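Local coordinates for protein kcn28 (Kitasatospora, PDB 6J31) that is of undetermined function but belongs to the erythromycin biosynthesis protein CIII-like family, with the two-domain GT-B fold, at residues A[9-14]-A[37-42]; A[130-135]-A[192-197]; A[229-234]-A[296-301]; A[319-324]-A[341-346]. All coordinates share one frame; numbering follows the deposited sequence.

Contact 1: A[9-14]-A[37-42]; sequences MVSVPS and YANDPS
Ala-38 N reaches Met-9 O at 2.7 Å, and the same oxygen also faces the CA-H of Tyr-37. Further on, Ser-11 N gives a hydrogen bond of 3.1 Å to Ala-38 O. The strands pair in parallel at two bridges, Met-9 with Tyr-37 and Val-10 with Ala-38. Met-9 and Tyr-37 share one face of the sheet, side by side and pointing the same way. With its CG anti to the backbone N (chi1 174°), Met-9 lays that methylene over the middle of the Tyr-37 ring, CG to centroid 3.7 Å, a CH-pi contact; SD stands farther off, oblique to the ring. Ser-11 CB meets the ring edge and lies 3.4 Å from Tyr-37 OH, a hydroxyl buried without a polar partner in the model. On the other face Val-10 CG1 touches Ala-38 CB.

Beyond these bridges the Asn-39 amide takes over. Its OD1 accepts from Asp-40 N at 2.7 Å, in the carbonyl plane, while ND2 makes a weak bond of 3.3 Å to Val-12 O. Pro-13 CG rests 3.8 Å from Asp-40 CB, and Asp-40 OD1 closes an Asx turn with Ser-42 N.

Helix 22-30 links strand 6-10 to strand 34-39 in a beta-alpha-beta crossover. Leu-92 of helix 74-96 packs on Val-10 and Ala-38, Val-47 of helix 44-49 on Tyr-37 and Asn-39, and strand 103-107 continues the sheet beside Val-10.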
loop_
_atom_site.group_PDB
_atom_site.type_symbol
_atom_site.label_atom_id
_atom_site.label_comp_id
_atom_site.label_asym_id
_atom_site.label_seq_id
_atom_site.Cartn_x
_atom_site.Cartn_y
_atom_site.Cartn_z
ATOM N N MET A 9 -8.971 6.924 -14.369
ATOM C CA MET A 9 -8.279 6.171 -13.337
ATOM C C MET A 9 -8.921 4.794 -13.222
ATOM O O MET A 9 -10.147 4.664 -13.307
ATOM C CB MET A 9 -8.348 6.911 -11.998
ATOM C CG MET A 9 -7.779 6.153 -10.809
ATOM S SD MET A 9 -6.016 5.825 -10.934
ATOM C CE MET A 9 -5.750 4.840 -9.462
ATOM N N VAL A 10 -8.090 3.760 -13.096
ATOM C CA VAL A 10 -8.556 2.386 -12.934
ATOM C C VAL A 10 -7.814 1.767 -11.759
ATOM O O VAL A 10 -6.587 1.877 -11.665
ATOM C CB VAL A 10 -8.338 1.542 -14.209
ATOM C CG1 VAL A 10 -9.034 0.190 -14.080
ATOM C CG2 VAL A 10 -8.816 2.285 -15.457
ATOM N N SER A 11 -8.550 1.116 -10.866
ATOM C CA SER A 11 -7.930 0.416 -9.752
ATOM C C SER A 11 -8.772 -0.808 -9.420
ATOM O O SER A 11 -9.662 -1.198 -10.179
ATOM C CB SER A 11 -7.745 1.322 -8.532
ATOM O OG SER A 11 -6.918 0.679 -7.573
ATOM N N VAL A 12 -8.459 -1.423 -8.286
ATOM C CA VAL A 12 -9.101 -2.661 -7.852
ATOM C C VAL A 12 -9.645 -2.440 -6.447
ATOM O O VAL A 12 -9.203 -1.526 -5.731
ATOM C CB VAL A 12 -8.111 -3.848 -7.889
ATOM C CG1 VAL A 12 -7.520 -3.998 -9.285
ATOM C CG2 VAL A 12 -7.015 -3.648 -6.855
ATOM N N PRO A 13 -10.601 -3.269 -6.012
ATOM C CA PRO A 13 -11.192 -3.073 -4.679
ATOM C C PRO A 13 -10.306 -3.502 -3.515
ATOM O O PRO A 13 -10.652 -3.190 -2.367
ATOM C CB PRO A 13 -12.466 -3.929 -4.741
ATOM C CG PRO A 13 -12.133 -5.003 -5.715
ATOM C CD PRO A 13 -11.292 -4.336 -6.763
ATOM N N SER A 14 -9.185 -4.185 -3.760
ATOM C CA SER A 14 -8.292 -4.577 -2.672
ATOM C C SER A 14 -7.834 -3.351 -1.888
ATOM O O SER A 14 -7.608 -2.280 -2.459
ATOM C CB SER A 14 -7.087 -5.338 -3.225
ATOM O OG SER A 14 -7.499 -6.451 -3.999
ATOM N N TYR A 37 -13.336 7.138 -12.820
ATOM C CA TYR A 37 -12.641 6.193 -11.954
ATOM C C TYR A 37 -13.342 4.845 -12.065
ATOM O O TYR A 37 -14.463 4.680 -11.572
ATOM C CB TYR A 37 -12.618 6.705 -10.511
ATOM C CG TYR A 37 -11.652 6.004 -9.584
ATOM C CD1 TYR A 37 -11.208 4.709 -9.839
ATOM C CD2 TYR A 37 -11.172 6.645 -8.452
ATOM C CE1 TYR A 37 -10.327 4.077 -8.987
ATOM C CE2 TYR A 37 -10.290 6.019 -7.596
ATOM C CZ TYR A 37 -9.871 4.738 -7.869
ATOM O OH TYR A 37 -8.987 4.116 -7.016
ATOM N N ALA A 38 -12.676 3.886 -12.701
ATOM C CA ALA A 38 -13.214 2.546 -12.876
ATOM C C ALA A 38 -12.780 1.671 -11.709
ATOM O O ALA A 38 -11.582 1.527 -11.445
ATOM C CB ALA A 38 -12.750 1.942 -14.200
ATOM N N ASN A 39 -13.754 1.099 -11.006
ATOM C CA ASN A 39 -13.461 0.198 -9.904
ATOM C C ASN A 39 -14.717 -0.597 -9.579
ATOM O O ASN A 39 -15.810 -0.297 -10.066
ATOM C CB ASN A 39 -12.949 0.963 -8.683
ATOM C CG ASN A 39 -11.967 0.154 -7.869
ATOM O OD1 ASN A 39 -12.067 -1.073 -7.791
ATOM N ND2 ASN A 39 -10.985 0.831 -7.285
ATOM N N ASP A 40 -14.544 -1.614 -8.742
ATOM C CA ASP A 40 -15.663 -2.446 -8.327
ATOM C C ASP A 40 -16.646 -1.622 -7.495
ATOM O O ASP A 40 -16.232 -0.749 -6.730
ATOM C CB ASP A 40 -15.156 -3.647 -7.529
ATOM C CG ASP A 40 -16.249 -4.663 -7.228
ATOM O OD1 ASP A 40 -17.098 -4.380 -6.355
ATOM O OD2 ASP A 40 -16.252 -5.750 -7.852
ATOM N N PRO A 41 -17.953 -1.855 -7.640
ATOM C CA PRO A 41 -18.922 -1.071 -6.860
ATOM C C PRO A 41 -18.778 -1.232 -5.357
ATOM O O PRO A 41 -19.273 -0.381 -4.611
ATOM C CB PRO A 41 -20.276 -1.606 -7.348
ATOM C CG PRO A 41 -19.995 -2.144 -8.705
ATOM C CD PRO A 41 -18.620 -2.733 -8.614
ATOM N N SER A 42 -18.083 -2.266 -4.882
ATOM C CA SER A 42 -17.916 -2.427 -3.443
ATOM C C SER A 42 -17.174 -1.259 -2.803
ATOM O O SER A 42 -17.293 -1.057 -1.591
ATOM C CB SER A 42 -17.193 -3.738 -3.146
ATOM O OG SER A 42 -15.887 -3.727 -3.682
#

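Contact 2: A[130-135]-A[192-197]; sequences TWVMPE and FLQPDA
Gln-194 carries its CG anti to the backbone N (chi1 166°), and a bend at chi2 (75°) turns CD toward the backbone of Val-132. Trp-131 instead has CG between its backbone N and carbonyl carbon (chi1 46°), which puts Trp-131 CG 3.4 Å from Pro-195 CD. The Gln-194 amide then pairs with one residue through both of its ends. Its OE1 accepts from Val-132 N at 2.8 Å, in the carbonyl plane and on a lone pair, and NE2 donates back to Val-132 O at 2.6 Å. NE2 has a second acceptor in Pro-195 O, 3.0 Å away and close to the amide plane, so both of its hydrogens are spent and the rotation of the amide is fixed.

Carbon packing closes in around this pair. Pro-195 CD sits over one face of the Trp-131 ring, offset toward the rim, and the two side chains cross at about a right angle. Trp-131 CB and Val-132 CG2 lie against Gln-194 OE1, at 3.2 and 3.4 Å. Pro-134, less well ordered, meets Gln-194 tip to tip.

The indole NE1 is hydrogen-bonded to Asn-330 OD1 on helix 327-336, and Ala-329 of that helix touches both Trp-131 and Pro-195. Thr-130, one residue earlier, touches (2E,2'E)-3,3'-(1,2-phenylene)di(prop-2-enoic acid), and its OG1 is hydrogen-bonded to Asp-326 OD2. Two loops that follow parallel strands of the N-terminal sheet thus meet the C-terminal half here, as expected at the interdomain cleft of a GT-B fold.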
loop_
_atom_site.group_PDB
_atom_site.type_symbol
_atom_site.label_atom_id
_atom_site.label_comp_id
_atom_site.label_asym_id
_atom_site.label_seq_id
_atom_site.Cartn_x
_atom_site.Cartn_y
_atom_site.Cartn_z
ATOM N N THR A 130 3.088 0.899 -3.652
ATOM C CA THR A 130 4.229 0.461 -2.862
ATOM C C THR A 130 5.445 0.437 -3.782
ATOM O O THR A 130 5.380 0.862 -4.939
ATOM C CB THR A 130 3.956 -0.896 -2.196
ATOM O OG1 THR A 130 5.007 -1.191 -1.269
ATOM C CG2 THR A 130 3.882 -2.005 -3.235
ATOM N N TRP A 131 6.566 -0.055 -3.269
ATOM C CA TRP A 131 7.783 -0.053 -4.063
ATOM C C TRP A 131 7.656 -0.984 -5.265
ATOM O O TRP A 131 6.872 -1.938 -5.265
ATOM C CB TRP A 131 8.992 -0.444 -3.211
ATOM C CG TRP A 131 8.831 -1.646 -2.318
ATOM C CD1 TRP A 131 8.444 -1.643 -1.008
ATOM C CD2 TRP A 131 9.093 -3.019 -2.652
ATOM N NE1 TRP A 131 8.436 -2.923 -0.510
ATOM C CE2 TRP A 131 8.830 -3.787 -1.497
ATOM C CE3 TRP A 131 9.516 -3.674 -3.815
ATOM C CZ2 TRP A 131 8.975 -5.174 -1.472
ATOM C CZ3 TRP A 131 9.661 -5.055 -3.787
ATOM C CH2 TRP A 131 9.390 -5.787 -2.623
ATOM N N VAL A 132 8.415 -0.675 -6.308
ATOM C CA VAL A 132 8.356 -1.408 -7.554
ATOM C C VAL A 132 9.508 -2.406 -7.610
ATOM O O VAL A 132 10.437 -2.367 -6.807
ATOM C CB VAL A 132 8.384 -0.458 -8.775
ATOM C CG1 VAL A 132 7.186 0.482 -8.747
ATOM C CG2 VAL A 132 9.694 0.323 -8.807
ATOM N N MET A 133 9.452 -3.314 -8.581
ATOM C CA MET A 133 10.481 -4.335 -8.752
ATOM C C MET A 133 11.314 -3.973 -9.968
ATOM O O MET A 133 10.870 -4.182 -11.107
ATOM C CB MET A 133 9.858 -5.719 -8.930
ATOM C CG MET A 133 8.512 -5.690 -9.617
ATOM S SD MET A 133 7.237 -6.357 -8.540
ATOM C CE MET A 133 8.270 -6.989 -7.240
ATOM N N PRO A 134 12.519 -3.440 -9.793
ATOM C CA PRO A 134 13.305 -3.032 -10.959
ATOM C C PRO A 134 13.754 -4.231 -11.774
ATOM O O PRO A 134 13.749 -5.377 -11.319
ATOM C CB PRO A 134 14.504 -2.303 -10.340
ATOM C CG PRO A 134 14.637 -2.896 -8.975
ATOM C CD PRO A 134 13.237 -3.217 -8.526
ATOM N N GLU A 135 14.159 -3.940 -13.007
ATOM C CA GLU A 135 14.631 -4.957 -13.938
ATOM C C GLU A 135 15.991 -5.490 -13.499
ATOM O O GLU A 135 16.934 -5.550 -14.295
ATOM C CB GLU A 135 14.692 -4.392 -15.357
ATOM C CG GLU A 135 13.859 -3.139 -15.590
ATOM C CD GLU A 135 14.571 -1.879 -15.135
ATOM O OE1 GLU A 135 15.751 -1.979 -14.734
ATOM O OE2 GLU A 135 13.951 -0.794 -15.169
ATOM N N PHE A 192 13.736 6.295 -0.189
ATOM C CA PHE A 192 14.339 5.545 0.908
ATOM C C PHE A 192 13.480 4.372 1.376
ATOM O O PHE A 192 13.934 3.610 2.237
ATOM C CB PHE A 192 14.679 6.469 2.089
ATOM C CG PHE A 192 13.495 7.157 2.721
ATOM C CD1 PHE A 192 12.635 6.467 3.563
ATOM C CD2 PHE A 192 13.275 8.507 2.514
ATOM C CE1 PHE A 192 11.557 7.104 4.153
ATOM C CE2 PHE A 192 12.199 9.151 3.105
ATOM C CZ PHE A 192 11.339 8.449 3.924
ATOM N N LEU A 193 12.259 4.219 0.855
ATOM C CA LEU A 193 11.437 3.038 1.103
ATOM C C LEU A 193 11.395 2.094 -0.092
ATOM O O LEU A 193 10.645 1.113 -0.066
ATOM C CB LEU A 193 10.009 3.444 1.486
ATOM C CG LEU A 193 9.826 4.114 2.849
ATOM C CD1 LEU A 193 8.348 4.323 3.184
ATOM C CD2 LEU A 193 10.529 3.306 3.939
ATOM N N GLN A 194 12.210 2.349 -1.119
ATOM C CA GLN A 194 12.274 1.499 -2.298
ATOM C C GLN A 194 13.516 0.633 -2.219
ATOM O O GLN A 194 14.634 1.168 -2.258
ATOM C CB GLN A 194 12.302 2.339 -3.572
ATOM C CG GLN A 194 12.713 1.564 -4.829
ATOM C CD GLN A 194 11.606 0.658 -5.350
ATOM O OE1 GLN A 194 10.491 1.108 -5.607
ATOM N NE2 GLN A 194 11.915 -0.618 -5.520
ATOM N N PRO A 195 13.386 -0.683 -2.098
ATOM C CA PRO A 195 14.578 -1.536 -2.116
ATOM C C PRO A 195 15.266 -1.448 -3.470
ATOM O O PRO A 195 14.613 -1.365 -4.512
ATOM C CB PRO A 195 14.022 -2.942 -1.849
ATOM C CG PRO A 195 12.647 -2.731 -1.292
ATOM C CD PRO A 195 12.151 -1.443 -1.863
ATOM N N ASP A 196 16.598 -1.438 -3.436
ATOM C CA ASP A 196 17.431 -1.373 -4.637
ATOM C C ASP A 196 17.024 -0.213 -5.543
ATOM O O ASP A 196 16.854 -0.365 -6.754
ATOM C CB ASP A 196 17.386 -2.698 -5.404
ATOM C CG ASP A 196 17.952 -3.854 -4.607
ATOM O OD1 ASP A 196 19.066 -3.717 -4.063
ATOM O OD2 ASP A 196 17.280 -4.901 -4.524
ATOM N N ALA A 197 16.904 0.975 -4.946
ATOM C CA ALA A 197 16.559 2.154 -5.728
ATOM C C ALA A 197 17.593 2.441 -6.810
ATOM O O ALA A 197 17.295 3.181 -7.754
ATOM C CB ALA A 197 16.394 3.364 -4.805
#

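Contact 3: A[229-234]-A[296-301]; sequences KVALVS and ADVFVT
Val-300 N donates to Leu-232 O at 2.8 Å and Ser-234 N to Val-300 O at 2.8 Å, both bonds nearly straight, in the middle of the parallel sheet of the C-terminal Rossmann-like domain. Leu-232 N adds a bond to Val-298 O. At the start of the pair Asp-297 N bonds Val-230 O at 2.6 Å, backbone to backbone, and the Asp-297 carboxylate then takes Val-230 N on the anti lone pair of OD2, also at 2.6 Å. The side chains alternate between the faces. Leu-232 and Phe-299 lie side by side on one of them, with Leu-232 CD2 3.8 Å from Phe-299 CE1; Leu-232 O and Ser-234 CB come in at the ring edge. The other face carries Ala-231 CB against Val-298 CG1, at 3.5 Å, and Val-233 CG2 against Val-300 CG2.

Helices hold both layers in place. Leu-293 of helix 289-294 touches Leu-232 and Phe-299, whereas helix 243-253 sets Cys-249 on Val-233 and Phe-245 on Val-300. Strand 259-264 continues the sheet beyond 229-234. Lys-229 NZ stays 4.6 Å from Asp-297 OD1, and a single water spans them, accepting from NZ and donating to OD1.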
loop_
_atom_site.group_PDB
_atom_site.type_symbol
_atom_site.label_atom_id
_atom_site.label_comp_id
_atom_site.label_asym_id
_atom_site.label_seq_id
_atom_site.Cartn_x
_atom_site.Cartn_y
_atom_site.Cartn_z
ATOM N N LYS A 229 3.862 8.031 28.361
ATOM C CA LYS A 229 4.166 7.553 27.021
ATOM C C LYS A 229 2.976 6.775 26.476
ATOM O O LYS A 229 2.228 6.149 27.230
ATOM C CB LYS A 229 5.426 6.677 27.014
ATOM C CG LYS A 229 6.684 7.407 27.470
ATOM C CD LYS A 229 7.664 7.640 26.329
ATOM C CE LYS A 229 8.802 8.555 26.766
ATOM N NZ LYS A 229 9.948 8.526 25.815
ATOM N N VAL A 230 2.793 6.841 25.158
ATOM C CA VAL A 230 1.663 6.214 24.483
ATOM C C VAL A 230 2.188 5.253 23.427
ATOM O O VAL A 230 3.060 5.614 22.628
ATOM C CB VAL A 230 0.735 7.264 23.847
ATOM C CG1 VAL A 230 -0.273 6.602 22.923
ATOM C CG2 VAL A 230 0.037 8.072 24.926
ATOM N N ALA A 231 1.637 4.045 23.407
ATOM C CA ALA A 231 1.951 3.042 22.404
ATOM C C ALA A 231 0.691 2.668 21.641
ATOM O O ALA A 231 -0.378 2.510 22.236
ATOM C CB ALA A 231 2.552 1.795 23.041
ATOM N N LEU A 232 0.821 2.516 20.326
ATOM C CA LEU A 232 -0.267 2.046 19.480
ATOM C C LEU A 232 0.135 0.721 18.851
ATOM O O LEU A 232 1.203 0.621 18.239
ATOM C CB LEU A 232 -0.616 3.063 18.389
ATOM C CG LEU A 232 -1.568 2.534 17.309
ATOM C CD1 LEU A 232 -2.938 2.192 17.897
ATOM C CD2 LEU A 232 -1.702 3.511 16.152
ATOM N N VAL A 233 -0.704 -0.296 19.022
ATOM C CA VAL A 233 -0.507 -1.600 18.399
ATOM C C VAL A 233 -1.616 -1.786 17.375
ATOM O O VAL A 233 -2.797 -1.873 17.731
ATOM C CB VAL A 233 -0.511 -2.739 19.428
ATOM C CG1 VAL A 233 -0.392 -4.090 18.724
ATOM C CG2 VAL A 233 0.608 -2.554 20.433
ATOM N N SER A 234 -1.240 -1.842 16.099
ATOM C CA SER A 234 -2.223 -1.961 15.025
ATOM C C SER A 234 -1.583 -2.744 13.885
ATOM O O SER A 234 -0.772 -2.198 13.133
ATOM C CB SER A 234 -2.696 -0.591 14.559
ATOM O OG SER A 234 -3.838 -0.700 13.726
ATOM N N ALA A 296 1.451 9.333 19.867
ATOM C CA ALA A 296 2.130 8.070 20.115
ATOM C C ALA A 296 3.635 8.249 20.286
ATOM O O ALA A 296 4.263 9.116 19.668
ATOM C CB ALA A 296 1.854 7.087 18.978
ATOM N N ASP A 297 4.214 7.397 21.131
ATOM C CA ASP A 297 5.658 7.318 21.290
ATOM C C ASP A 297 6.262 6.100 20.606
ATOM O O ASP A 297 7.471 6.088 20.355
ATOM C CB ASP A 297 6.022 7.308 22.782
ATOM C CG ASP A 297 5.592 8.583 23.496
ATOM O OD1 ASP A 297 6.277 9.614 23.331
ATOM O OD2 ASP A 297 4.570 8.564 24.216
ATOM N N VAL A 298 5.455 5.085 20.301
ATOM C CA VAL A 298 5.897 3.930 19.531
ATOM C C VAL A 298 4.684 3.357 18.814
ATOM O O VAL A 298 3.544 3.537 19.249
ATOM C CB VAL A 298 6.595 2.861 20.408
ATOM C CG1 VAL A 298 5.584 2.097 21.222
ATOM C CG2 VAL A 298 7.404 1.907 19.542
ATOM N N PHE A 299 4.935 2.688 17.692
ATOM C CA PHE A 299 3.890 2.162 16.824
ATOM C C PHE A 299 4.266 0.741 16.436
ATOM O O PHE A 299 5.325 0.522 15.841
ATOM C CB PHE A 299 3.731 3.060 15.589
ATOM C CG PHE A 299 2.695 2.594 14.602
ATOM C CD1 PHE A 299 1.619 1.821 14.997
ATOM C CD2 PHE A 299 2.799 2.952 13.267
ATOM C CE1 PHE A 299 0.670 1.406 14.076
ATOM C CE2 PHE A 299 1.855 2.545 12.342
ATOM C CZ PHE A 299 0.789 1.771 12.746
ATOM N N VAL A 300 3.422 -0.224 16.787
ATOM C CA VAL A 300 3.648 -1.624 16.440
ATOM C C VAL A 300 2.726 -1.989 15.283
ATOM O O VAL A 300 1.498 -1.944 15.423
ATOM C CB VAL A 300 3.414 -2.552 17.641
ATOM C CG1 VAL A 300 3.788 -3.980 17.272
ATOM C CG2 VAL A 300 4.194 -2.074 18.853
ATOM N N THR A 301 3.314 -2.356 14.142
ATOM C CA THR A 301 2.568 -2.600 12.915
ATOM C C THR A 301 3.143 -3.823 12.210
ATOM O O THR A 301 4.242 -4.285 12.527
ATOM C CB THR A 301 2.612 -1.382 11.977
ATOM O OG1 THR A 301 1.997 -1.708 10.724
ATOM C CG2 THR A 301 4.053 -0.949 11.736
HETATM O O HOH W 1 9.131 9.478 23.443
#

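Contact 4: A[319-324]-A[341-346]; sequences VVAPQA and RRIDIA
The guanidinium of Arg-342 has Pro-322 CG over one of its faces, 3.3 Å from Arg-342 NE and 3.5 Å from Arg-342 NH2. The two side chains cross at about a right angle. Arg-342 gets there with CG anti to the backbone N (chi1 -178°) and a chain extended from CG to NE, which carries it past Val-320 O to the proline. Its NH1 forms a salt bridge with Glu-332 on helix 327-336, so the group is held by a charge as well as by the ring it lies against. A second flat group, the amide of Gln-323, brings NE2 to 3.5 Å from Ile-345 CD1, again crossing at about a right angle.

Earlier in both segments the backbones pair in parallel: Val-320 N donates to Arg-341 O at 2.9 Å, and Ile-343 N to Val-320 O at 2.9 Å. Ile-343 reaches across to Val-319, CD1 to CG1 3.7 Å, and Ala-321 CB meets Ile-345 CG1 at 4.0 Å. After the strands the chains diverge, and Asp-344 OD1 accepts from Ala-346 N in an Asx turn.

Helix 327-336 makes the crossover of this beta-alpha-beta unit and packs Ala-331 on Val-320 and Pro-322; helix 350-362 covers Val-319 and Ile-343 from the other side of the sheet. Arg-341 leads outward to a salt bridge with Glu-359 of the latter helix. Val-319, Val-320 and Ile-343 are thus buried against the helices, while both arginine side chains stay exposed, each in a salt bridge with a glutamate, consistent with a sheet edge.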
loop_
_atom_site.group_PDB
_atom_site.type_symbol
_atom_site.label_atom_id
_atom_site.label_comp_id
_atom_site.label_asym_id
_atom_site.label_seq_id
_atom_site.Cartn_x
_atom_site.Cartn_y
_atom_site.Cartn_z
ATOM N N VAL A 319 7.911 -0.733 15.789
ATOM C CA VAL A 319 8.265 -2.137 15.946
ATOM C C VAL A 319 7.514 -2.900 14.865
ATOM O O VAL A 319 6.278 -2.878 14.828
ATOM C CB VAL A 319 7.913 -2.659 17.350
ATOM C CG1 VAL A 319 8.168 -4.153 17.436
ATOM C CG2 VAL A 319 8.712 -1.916 18.411
ATOM N N VAL A 320 8.249 -3.542 13.965
ATOM C CA VAL A 320 7.683 -4.114 12.750
ATOM C C VAL A 320 7.655 -5.630 12.877
ATOM O O VAL A 320 8.648 -6.244 13.283
ATOM C CB VAL A 320 8.481 -3.682 11.508
ATOM C CG1 VAL A 320 7.794 -4.166 10.247
ATOM C CG2 VAL A 320 8.649 -2.176 11.488
ATOM N N ALA A 321 6.517 -6.232 12.521
ATOM C CA ALA A 321 6.320 -7.680 12.549
ATOM C C ALA A 321 5.882 -8.118 11.156
ATOM O O ALA A 321 4.687 -8.341 10.911
ATOM C CB ALA A 321 5.294 -8.092 13.604
ATOM N N PRO A 322 6.820 -8.261 10.223
ATOM C CA PRO A 322 6.441 -8.545 8.836
ATOM C C PRO A 322 5.848 -9.936 8.684
ATOM O O PRO A 322 6.233 -10.885 9.373
ATOM C CB PRO A 322 7.768 -8.423 8.080
ATOM C CG PRO A 322 8.793 -8.780 9.108
ATOM C CD PRO A 322 8.281 -8.192 10.394
ATOM N N GLN A 323 4.891 -10.047 7.762
ATOM C CA GLN A 323 4.248 -11.325 7.480
ATOM C C GLN A 323 3.982 -11.481 5.986
ATOM O O GLN A 323 4.533 -12.378 5.343
ATOM C CB GLN A 323 2.942 -11.457 8.278
ATOM C CG GLN A 323 3.084 -11.154 9.770
ATOM C CD GLN A 323 2.278 -12.078 10.658
ATOM O OE1 GLN A 323 1.666 -13.036 10.187
ATOM N NE2 GLN A 323 2.272 -11.791 11.957
ATOM N N ALA A 324 3.144 -10.612 5.426
ATOM C CA ALA A 324 2.720 -10.753 4.041
ATOM C C ALA A 324 3.873 -10.418 3.093
ATOM O O ALA A 324 4.959 -10.013 3.508
ATOM C CB ALA A 324 1.504 -9.870 3.766
ATOM N N ARG A 341 12.628 -1.548 14.941
ATOM C CA ARG A 341 13.110 -2.839 15.407
ATOM C C ARG A 341 12.208 -3.906 14.803
ATOM O O ARG A 341 10.988 -3.727 14.743
ATOM C CB ARG A 341 13.057 -2.929 16.939
ATOM C CG ARG A 341 14.133 -2.148 17.697
ATOM C CD ARG A 341 15.128 -3.027 18.435
ATOM N NE ARG A 341 15.755 -2.305 19.544
ATOM C CZ ARG A 341 16.538 -1.236 19.425
ATOM N NH1 ARG A 341 16.814 -0.731 18.230
ATOM N NH2 ARG A 341 17.040 -0.668 20.513
ATOM N N ARG A 342 12.797 -5.003 14.339
ATOM C CA ARG A 342 12.029 -6.093 13.750
ATOM C C ARG A 342 11.850 -7.230 14.752
ATOM O O ARG A 342 12.789 -7.595 15.464
ATOM C CB ARG A 342 12.709 -6.604 12.477
ATOM C CG ARG A 342 11.969 -7.719 11.760
ATOM C CD ARG A 342 12.635 -8.038 10.431
ATOM N NE ARG A 342 11.985 -9.146 9.736
ATOM C CZ ARG A 342 12.205 -9.466 8.464
ATOM N NH1 ARG A 342 13.062 -8.760 7.737
ATOM N NH2 ARG A 342 11.566 -10.492 7.915
ATOM N N ILE A 343 10.631 -7.777 14.815
ATOM C CA ILE A 343 10.312 -8.906 15.682
ATOM C C ILE A 343 9.487 -9.925 14.905
ATOM O O ILE A 343 8.910 -9.624 13.858
ATOM C CB ILE A 343 9.547 -8.490 16.958
ATOM C CG1 ILE A 343 8.136 -8.017 16.602
ATOM C CG2 ILE A 343 10.302 -7.414 17.719
ATOM C CD1 ILE A 343 7.280 -7.719 17.809
ATOM N N ASP A 344 9.446 -11.147 15.432
ATOM C CA ASP A 344 8.606 -12.217 14.904
ATOM C C ASP A 344 7.500 -12.508 15.912
ATOM O O ASP A 344 7.786 -12.833 17.069
ATOM C CB ASP A 344 9.420 -13.482 14.622
ATOM C CG ASP A 344 8.636 -14.527 13.826
ATOM O OD1 ASP A 344 7.387 -14.519 13.857
ATOM O OD2 ASP A 344 9.279 -15.371 13.165
ATOM N N ILE A 345 6.245 -12.392 15.467
ATOM C CA ILE A 345 5.101 -12.588 16.355
ATOM C C ILE A 345 5.106 -13.989 16.953
ATOM O O ILE A 345 4.713 -14.181 18.112
ATOM C CB ILE A 345 3.791 -12.298 15.596
ATOM C CG1 ILE A 345 3.361 -10.849 15.815
ATOM C CG2 ILE A 345 2.681 -13.261 16.007
ATOM C CD1 ILE A 345 2.039 -10.522 15.188
ATOM N N ALA A 346 5.563 -14.983 16.189
ATOM C CA ALA A 346 5.579 -16.355 16.684
ATOM C C ALA A 346 6.534 -16.511 17.862
ATOM O O ALA A 346 6.196 -17.159 18.860
ATOM C CB ALA A 346 5.959 -17.314 15.557
#

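Overall arrangement
Contacts 1, 3 and 4 are parallel strand pairs, whereas contact 2 joins two loops. Contact 1 belongs to the N-terminal sheet; contacts 3 and 4 share the C-terminal one and touch directly, Phe-299 O taking a probable hydrogen bond from Val-319 N. Contacts 1 and 3 lie on opposite sides of the chain's centre. Contacts 1, 2 and 3 are buried, contact 4 only partly, since strand 340-342 is outermost. Chemistry follows place: apolar side chains and backbone bonds dominate contact 3, with a carboxylate and a lysine at its start; an asparagine amide serves contact 1 past its bridges, a glutamine amide ties the loops of contact 2, and arginines with glutamate partners mark contact 4.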